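PDB 4MMO: Sso-CP2 metallo-carboxypetidase from Sulfolobus solfataricus, which probably hydrolyses peptides as a zinc-dependent carboxypeptidase of the M20 family. Local coordinates for residues L12-I17 with P87-T91. Residues are numbered along the deposited sequence; the frame is centred on the assembly and turned at random.
Sequences LKKPSI and PFSAT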
loop_
_atom_site.group_PDB
_atom_site.type_symbol
_atom_site.label_atom_id
_atom_site.label_comp_id
_atom_site.label_asym_id
_atom_site.label_seq_id
_atom_site.Cartn_x
_atom_site.Cartn_y
_atom_site.Cartn_z
ATOM N N LEU A 12 0.076 16.689 31.082
ATOM C CA LEU A 12 0.213 15.442 30.339
ATOM C C LEU A 12 -1.096 14.651 30.245
ATOM O O LEU A 12 -1.284 13.863 29.320
ATOM C CB LEU A 12 1.286 14.567 30.989
ATOM C CG LEU A 12 2.748 14.976 30.768
ATOM C CD1 LEU A 12 3.673 14.132 31.633
ATOM C CD2 LEU A 12 3.133 14.837 29.303
ATOM N N LYS A 13 -1.993 14.855 31.205
ATOM C CA LYS A 13 -3.253 14.124 31.225
ATOM C C LYS A 13 -4.221 14.655 30.177
ATOM O O LYS A 13 -5.202 13.995 29.844
ATOM C CB LYS A 13 -3.895 14.192 32.610
ATOM C CG LYS A 13 -3.294 13.231 33.618
ATOM C CD LYS A 13 -3.830 13.510 35.009
ATOM C CE LYS A 13 -3.455 12.410 35.987
ATOM N NZ LYS A 13 -3.855 12.755 37.380
ATOM N N LYS A 14 -3.945 15.847 29.662
ATOM C CA LYS A 14 -4.797 16.439 28.640
ATOM C C LYS A 14 -4.353 15.993 27.253
ATOM O O LYS A 14 -3.255 16.332 26.818
ATOM C CB LYS A 14 -4.771 17.961 28.723
ATOM C CG LYS A 14 -5.144 18.508 30.087
ATOM C CD LYS A 14 -5.732 19.904 29.986
ATOM C CE LYS A 14 -6.006 20.488 31.362
ATOM N NZ LYS A 14 -6.831 19.583 32.210
ATOM N N PRO A 15 -5.199 15.219 26.554
ATOM C CA PRO A 15 -4.802 14.864 25.191
ATOM C C PRO A 15 -4.839 16.075 24.271
ATOM O O PRO A 15 -5.539 17.049 24.542
ATOM C CB PRO A 15 -5.838 13.812 24.779
ATOM C CG PRO A 15 -7.009 14.063 25.644
ATOM C CD PRO A 15 -6.470 14.583 26.944
ATOM N N SER A 16 -4.068 16.011 23.194
ATOM C CA SER A 16 -3.924 17.132 22.283
ATOM C C SER A 16 -3.331 16.606 20.993
ATOM O O SER A 16 -2.309 17.091 20.511
ATOM C CB SER A 16 -3.025 18.208 22.897
ATOM O OG SER A 16 -1.872 17.625 23.470
ATOM N N ILE A 17 -3.977 15.586 20.447
ATOM C CA ILE A 17 -3.544 15.002 19.193
ATOM C C ILE A 17 -3.966 15.937 18.072
ATOM O O ILE A 17 -5.152 16.143 17.840
ATOM C CB ILE A 17 -4.139 13.603 18.998
ATOM C CG1 ILE A 17 -3.830 12.732 20.222
ATOM C CG2 ILE A 17 -3.589 12.969 17.730
ATOM C CD1 ILE A 17 -4.498 11.374 20.210
ATOM N N PRO A 87 -2.296 5.986 27.348
ATOM C CA PRO A 87 -1.411 7.012 26.782
ATOM C C PRO A 87 -1.424 8.351 27.504
ATOM O O PRO A 87 -0.411 9.048 27.461
ATOM C CB PRO A 87 -1.951 7.187 25.364
ATOM C CG PRO A 87 -2.513 5.876 25.022
ATOM C CD PRO A 87 -3.085 5.322 26.293
ATOM N N PHE A 88 -2.533 8.706 28.148
ATOM C CA PHE A 88 -2.637 10.002 28.813
ATOM C C PHE A 88 -2.890 9.888 30.316
ATOM O O PHE A 88 -3.387 10.817 30.948
ATOM C CB PHE A 88 -3.700 10.853 28.121
ATOM C CG PHE A 88 -3.357 11.175 26.697
ATOM C CD1 PHE A 88 -2.422 12.159 26.405
ATOM C CD2 PHE A 88 -3.944 10.482 25.652
ATOM C CE1 PHE A 88 -2.088 12.455 25.095
ATOM C CE2 PHE A 88 -3.616 10.773 24.338
ATOM C CZ PHE A 88 -2.684 11.761 24.060
ATOM N N SER A 89 -2.514 8.754 30.894
ATOM C CA SER A 89 -2.641 8.563 32.333
ATOM C C SER A 89 -1.575 9.351 33.095
ATOM O O SER A 89 -1.805 9.765 34.231
ATOM C CB SER A 89 -2.541 7.078 32.686
ATOM O OG SER A 89 -1.342 6.508 32.189
ATOM N N ALA A 90 -0.422 9.569 32.460
ATOM C CA ALA A 90 0.727 10.197 33.119
ATOM C C ALA A 90 1.046 9.448 34.403
ATOM O O ALA A 90 1.258 10.044 35.457
ATOM C CB ALA A 90 0.457 11.665 33.404
ATOM N N THR A 91 1.054 8.126 34.299
ATOM C CA THR A 91 1.322 7.261 35.433
ATOM C C THR A 91 2.769 7.395 35.869
ATOM O O THR A 91 3.677 7.417 35.036
ATOM C CB THR A 91 1.049 5.791 35.065
ATOM O OG1 THR A 91 -0.350 5.617 34.809
ATOM C CG2 THR A 91 1.482 4.846 36.184
HETATM O O HOH W 1 -5.970 11.544 31.623
#
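Phe88 O is gripped from two directions: a water molecule donates to it at 2.8 Å, and the CA-H of Lys13 points at it, with Lys13 CA 3.3 Å from Phe88 O and an angle of 157° at the hydrogen. The same water donates to Lys13 O, so a bridge of solvent ties the two backbones where they run closest. The rest is a worked example of proline-aromatic packing. Pro15 CB sits 3.7 Å from the centroid of the Phe88 ring, only 8° off its normal, a CH-pi contact over the face, while Leu12 O lies at the ring edge, in plane, 3.6 Å from Phe88 CD1. With CG anti to its own carbonyl carbon (chi1 -63°), Phe88 turns one face of the ring to Pro15 and brings CZ to Ile17 CG1. With an alanine in place of Phe88, Pro15 is likely to lose its aromatic partner and a gap to open beside Ile17. At the other end Ala90 CB meets Leu12 CB at 3.9 Å, and both side chains touch Ile97. Ala90 and Thr91 both face Tyr98, a G1 beta bulge in the hairpin of strands 91-93 and 96-98, which packs against the end of helix 3-12.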